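Local coordinates for uncharacterized protein (Bacteroides eggerthii, PDB 4FTD) that is of unknown function but pairs a six-bladed beta-propeller with an immunoglobulin-like domain and may take part in carbohydrate metabolism, at residues D309-T321 against E329-P342. Sequence-based numbering, arbitrary orientation.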
loop_
_atom_site.group_PDB
_atom_site.type_symbol
_atom_site.label_atom_id
_atom_site.label_comp_id
_atom_site.label_asym_id
_atom_site.label_seq_id
_atom_site.Cartn_x
_atom_site.Cartn_y
_atom_site.Cartn_z
ATOM N N ASP A 309 8.617 -10.875 -14.055
ATOM C CA ASP A 309 7.911 -12.108 -14.503
ATOM C C ASP A 309 7.395 -12.994 -13.325
ATOM O O ASP A 309 7.033 -14.158 -13.525
ATOM C CB ASP A 309 8.789 -12.905 -15.515
ATOM C CG ASP A 309 10.219 -13.252 -14.974
ATOM O OD1 ASP A 309 10.574 -12.934 -13.811
ATOM O OD2 ASP A 309 11.016 -13.845 -15.736
ATOM N N GLN A 310 7.369 -12.442 -12.107
ATOM C CA GLN A 310 6.869 -13.152 -10.920
ATOM C C GLN A 310 5.619 -12.509 -10.343
ATOM O O GLN A 310 5.327 -11.341 -10.582
ATOM C CB GLN A 310 7.917 -13.193 -9.847
ATOM C CG GLN A 310 9.193 -13.892 -10.267
ATOM C CD GLN A 310 10.209 -13.887 -9.152
ATOM O OE1 GLN A 310 10.422 -12.843 -8.505
ATOM N NE2 GLN A 310 10.838 -15.044 -8.901
ATOM N N TYR A 311 4.872 -13.312 -9.594
ATOM C CA TYR A 311 3.542 -12.948 -9.073
ATOM C C TYR A 311 3.426 -13.382 -7.629
ATOM O O TYR A 311 4.189 -14.256 -7.176
ATOM C CB TYR A 311 2.432 -13.666 -9.876
ATOM C CG TYR A 311 2.405 -13.298 -11.346
ATOM C CD1 TYR A 311 3.410 -13.737 -12.234
ATOM C CD2 TYR A 311 1.390 -12.489 -11.857
ATOM C CE1 TYR A 311 3.396 -13.356 -13.568
ATOM C CE2 TYR A 311 1.366 -12.126 -13.193
ATOM C CZ TYR A 311 2.369 -12.559 -14.042
ATOM O OH TYR A 311 2.343 -12.155 -15.353
ATOM N N LEU A 312 2.464 -12.794 -6.917
ATOM C CA LEU A 312 2.169 -13.209 -5.563
ATOM C C LEU A 312 0.791 -13.856 -5.612
ATOM O O LEU A 312 -0.140 -13.310 -6.151
ATOM C CB LEU A 312 2.220 -12.057 -4.581
ATOM C CG LEU A 312 3.541 -11.366 -4.293
ATOM C CD1 LEU A 312 3.264 -10.326 -3.211
ATOM C CD2 LEU A 312 4.599 -12.380 -3.841
ATOM N N TRP A 313 0.698 -15.066 -5.080
ATOM C CA TRP A 313 -0.545 -15.792 -4.974
ATOM C C TRP A 313 -0.878 -15.954 -3.505
ATOM O O TRP A 313 -0.017 -16.295 -2.708
ATOM C CB TRP A 313 -0.365 -17.167 -5.599
ATOM C CG TRP A 313 -1.493 -18.144 -5.437
ATOM C CD1 TRP A 313 -2.838 -17.866 -5.411
ATOM C CD2 TRP A 313 -1.387 -19.561 -5.379
ATOM N NE1 TRP A 313 -3.564 -19.010 -5.296
ATOM C CE2 TRP A 313 -2.705 -20.077 -5.305
ATOM C CE3 TRP A 313 -0.308 -20.456 -5.369
ATOM C CZ2 TRP A 313 -2.978 -21.435 -5.207
ATOM C CZ3 TRP A 313 -0.577 -21.833 -5.279
ATOM C CH2 TRP A 313 -1.904 -22.306 -5.205
ATOM N N SER A 314 -2.116 -15.654 -3.149
ATOM C CA SER A 314 -2.629 -15.985 -1.840
ATOM C C SER A 314 -4.118 -16.309 -1.895
ATOM O O SER A 314 -4.824 -16.046 -2.911
ATOM C CB SER A 314 -2.324 -14.900 -0.796
ATOM O OG SER A 314 -3.251 -13.819 -0.862
ATOM N N GLY A 315 -4.565 -16.906 -0.786
ATOM C CA GLY A 315 -5.946 -17.335 -0.588
ATOM C C GLY A 315 -6.237 -17.519 0.899
ATOM O O GLY A 315 -5.381 -17.246 1.767
ATOM N N ILE A 316 -7.428 -18.007 1.191
ATOM C CA ILE A 316 -7.900 -18.130 2.560
ATOM C C ILE A 316 -6.960 -18.953 3.417
ATOM O O ILE A 316 -6.606 -18.530 4.517
ATOM C CB ILE A 316 -9.383 -18.605 2.633
ATOM C CG1 ILE A 316 -10.310 -17.601 1.902
ATOM C CG2 ILE A 316 -9.831 -18.743 4.071
ATOM C CD1 ILE A 316 -10.254 -16.156 2.394
ATOM N N ARG A 317 -6.544 -20.097 2.901
ATOM C CA ARG A 317 -5.571 -20.964 3.586
ATOM C C ARG A 317 -4.288 -21.166 2.761
ATOM O O ARG A 317 -3.639 -22.213 2.852
ATOM C CB ARG A 317 -6.215 -22.316 3.952
ATOM C CG ARG A 317 -7.328 -22.191 4.988
ATOM C CD ARG A 317 -7.918 -23.553 5.317
ATOM N NE ARG A 317 -8.574 -24.161 4.167
ATOM C CZ ARG A 317 -9.770 -23.800 3.676
ATOM N NH1 ARG A 317 -10.489 -22.815 4.212
ATOM N NH2 ARG A 317 -10.251 -24.418 2.625
ATOM N N VAL A 318 -3.941 -20.165 1.951
ATOM C CA VAL A 318 -2.691 -20.120 1.198
ATOM C C VAL A 318 -1.990 -18.809 1.598
ATOM O O VAL A 318 -2.427 -17.706 1.194
ATOM C CB VAL A 318 -2.869 -20.198 -0.344
ATOM C CG1 VAL A 318 -1.500 -20.033 -1.022
ATOM C CG2 VAL A 318 -3.524 -21.540 -0.775
ATOM N N PRO A 319 -0.924 -18.904 2.420
ATOM C CA PRO A 319 -0.111 -17.717 2.718
ATOM C C PRO A 319 0.428 -17.104 1.436
ATOM O O PRO A 319 0.563 -17.818 0.451
ATOM C CB PRO A 319 1.070 -18.275 3.530
ATOM C CG PRO A 319 0.671 -19.625 3.952
ATOM C CD PRO A 319 -0.324 -20.131 2.962
ATOM N N VAL A 320 0.746 -15.809 1.484
ATOM C CA VAL A 320 1.324 -15.049 0.370
ATOM C C VAL A 320 2.574 -15.800 -0.119
ATOM O O VAL A 320 3.524 -16.032 0.641
ATOM C CB VAL A 320 1.635 -13.586 0.782
ATOM C CG1 VAL A 320 2.390 -12.856 -0.313
ATOM C CG2 VAL A 320 0.336 -12.839 1.110
ATOM N N THR A 321 2.530 -16.223 -1.376
ATOM C CA THR A 321 3.548 -17.075 -1.987
ATOM C C THR A 321 4.005 -16.454 -3.302
ATOM O O THR A 321 3.180 -16.103 -4.164
ATOM C CB THR A 321 2.958 -18.498 -2.267
ATOM O OG1 THR A 321 2.443 -19.097 -1.055
ATOM C CG2 THR A 321 3.979 -19.415 -2.926
ATOM N N GLU A 329 5.505 -22.679 -7.507
ATOM C CA GLU A 329 5.818 -22.058 -6.216
ATOM C C GLU A 329 7.309 -21.806 -6.050
ATOM O O GLU A 329 8.083 -22.711 -6.143
ATOM C CB GLU A 329 5.223 -22.881 -5.043
ATOM C CG GLU A 329 3.672 -22.902 -5.078
ATOM C CD GLU A 329 2.992 -23.502 -3.842
ATOM O OE1 GLU A 329 3.411 -23.201 -2.699
ATOM O OE2 GLU A 329 2.017 -24.270 -4.011
ATOM N N LYS A 330 7.689 -20.548 -5.855
ATOM C CA LYS A 330 9.097 -20.139 -5.664
ATOM C C LYS A 330 9.376 -19.946 -4.182
ATOM O O LYS A 330 10.418 -20.334 -3.727
ATOM C CB LYS A 330 9.432 -18.843 -6.444
ATOM C CG LYS A 330 10.186 -19.025 -7.762
ATOM C CD LYS A 330 9.502 -19.973 -8.756
ATOM C CE LYS A 330 10.397 -20.286 -9.955
ATOM N NZ LYS A 330 10.080 -21.603 -10.578
ATOM N N TYR A 331 8.467 -19.303 -3.434
ATOM C CA TYR A 331 8.687 -19.094 -1.998
ATOM C C TYR A 331 7.392 -18.829 -1.235
ATOM O O TYR A 331 6.718 -17.883 -1.529
ATOM C CB TYR A 331 9.703 -17.942 -1.762
ATOM C CG TYR A 331 10.043 -17.762 -0.309
ATOM C CD1 TYR A 331 10.999 -18.570 0.307
ATOM C CD2 TYR A 331 9.386 -16.819 0.469
ATOM C CE1 TYR A 331 11.295 -18.435 1.659
ATOM C CE2 TYR A 331 9.674 -16.677 1.832
ATOM C CZ TYR A 331 10.623 -17.492 2.412
ATOM O OH TYR A 331 10.892 -17.350 3.734
ATOM N N LYS A 332 7.115 -19.643 -0.212
ATOM C CA LYS A 332 5.950 -19.488 0.639
ATOM C C LYS A 332 6.341 -18.639 1.834
ATOM O O LYS A 332 7.203 -19.021 2.570
ATOM C CB LYS A 332 5.431 -20.853 1.106
ATOM C CG LYS A 332 4.092 -20.765 1.809
ATOM C CD LYS A 332 3.462 -22.112 2.099
ATOM C CE LYS A 332 4.038 -22.757 3.334
ATOM N NZ LYS A 332 3.039 -23.707 3.883
ATOM N N SER A 333 5.725 -17.478 2.023
ATOM C CA SER A 333 6.030 -16.607 3.174
ATOM C C SER A 333 5.146 -16.940 4.371
ATOM O O SER A 333 4.281 -17.832 4.305
ATOM C CB SER A 333 5.863 -15.130 2.804
ATOM O OG SER A 333 4.504 -14.717 2.868
ATOM N N LYS A 334 5.347 -16.193 5.451
ATOM C CA LYS A 334 4.547 -16.333 6.671
ATOM C C LYS A 334 3.364 -15.365 6.715
ATOM O O LYS A 334 2.596 -15.422 7.656
ATOM C CB LYS A 334 5.422 -16.121 7.918
ATOM C CG LYS A 334 6.469 -17.185 8.099
ATOM C CD LYS A 334 7.471 -16.787 9.186
ATOM C CE LYS A 334 8.432 -17.910 9.539
ATOM N NZ LYS A 334 9.499 -17.393 10.440
ATOM N N ILE A 335 3.212 -14.486 5.718
ATOM C CA ILE A 335 2.072 -13.554 5.674
ATOM C C ILE A 335 0.809 -14.355 5.299
ATOM O O ILE A 335 0.697 -14.826 4.191
ATOM C CB ILE A 335 2.340 -12.383 4.714
ATOM C CG1 ILE A 335 3.544 -11.574 5.240
ATOM C CG2 ILE A 335 1.110 -11.479 4.597
ATOM C CD1 ILE A 335 4.143 -10.594 4.266
ATOM N N ALA A 336 -0.107 -14.510 6.259
ATOM C CA ALA A 336 -1.302 -15.356 6.141
ATOM C C ALA A 336 -2.476 -14.588 6.745
ATOM O O ALA A 336 -2.716 -13.461 6.345
ATOM C CB ALA A 336 -1.083 -16.695 6.857
ATOM N N GLY A 337 -3.216 -15.166 7.682
ATOM C CA GLY A 337 -4.396 -14.486 8.269
ATOM C C GLY A 337 -5.532 -14.143 7.287
ATOM O O GLY A 337 -6.304 -13.188 7.516
ATOM N N GLU A 338 -5.641 -14.946 6.218
ATOM C CA GLU A 338 -6.609 -14.807 5.138
ATOM C C GLU A 338 -6.380 -13.554 4.276
ATOM O O GLU A 338 -7.337 -13.048 3.678
ATOM C CB GLU A 338 -8.073 -14.843 5.637
ATOM C CG GLU A 338 -8.389 -16.027 6.573
ATOM C CD GLU A 338 -9.885 -16.181 6.829
ATOM O OE1 GLU A 338 -10.722 -15.588 6.100
ATOM O OE2 GLU A 338 -10.228 -16.899 7.782
ATOM N N ALA A 339 -5.119 -13.085 4.227
ATOM C CA ALA A 339 -4.681 -12.022 3.342
ATOM C C ALA A 339 -4.895 -12.492 1.905
ATOM O O ALA A 339 -4.453 -13.563 1.492
ATOM C CB ALA A 339 -3.222 -11.666 3.564
ATOM N N VAL A 340 -5.634 -11.684 1.178
ATOM C CA VAL A 340 -5.922 -11.879 -0.225
ATOM C C VAL A 340 -5.618 -10.559 -0.964
ATOM O O VAL A 340 -5.192 -9.570 -0.365
ATOM C CB VAL A 340 -7.387 -12.388 -0.477
ATOM C CG1 VAL A 340 -7.608 -13.752 0.214
ATOM C CG2 VAL A 340 -8.453 -11.393 -0.038
ATOM N N ALA A 341 -5.736 -10.599 -2.281
ATOM C CA ALA A 341 -5.383 -9.477 -3.163
ATOM C C ALA A 341 -3.979 -8.850 -2.872
ATOM O O ALA A 341 -3.868 -7.655 -2.715
ATOM C CB ALA A 341 -6.492 -8.426 -3.115
ATOM N N PRO A 342 -2.911 -9.672 -2.816
ATOM C CA PRO A 342 -1.549 -9.193 -2.464
ATOM C C PRO A 342 -0.892 -8.350 -3.554
ATOM O O PRO A 342 -0.592 -8.874 -4.647
ATOM C CB PRO A 342 -0.759 -10.506 -2.246
ATOM C CG PRO A 342 -1.462 -11.489 -3.110
ATOM C CD PRO A 342 -2.901 -11.098 -3.141
HETATM O O HOH W 1 -4.190 -17.030 4.815
HETATM O O HOH W 2 -3.124 -15.505 3.015
HETATM O O HOH W 3 1.874 -21.724 -0.854
#
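V320 is held through its backbone: its N donates to I335 O (2.9 Å), and its O accepts from both S333 N and S333 OG. S333 OG lies 21° out of the V320 carbonyl plane and also accepts from I335 N, closing an ST turn. With an alanine here the hydroxyl is gone; V320 O would keep S333 N alone of these two donors, and the I335 N-H would probably lose its mate, freeing the turn to shift. V320 CG2 lies beside I335 CG2 (3.8 Å), the two side chains pointing the same way, and also meets P342 CB. Upstream, S314 OG, set between its own backbone N and carbonyl carbon (chi1 81°), donates to A339 O (2.7 Å) from above the carbonyl plane. A water joins T321 OG1 to E329 OE1. E329 OE2 reaches the W313 ring edge at CZ3 (3.8 Å), the carboxylate nearly perpendicular to the ring, and forms a salt bridge with K293. Strands 311-315, 318-323 and 329-332 are the second to fourth of a four-stranded antiparallel propeller blade; residues 333-338 then lead to the next sheet, where L353 of strand 350-357 packs on L312, V320 and I335, while helix 381-390 touches S333 and I335.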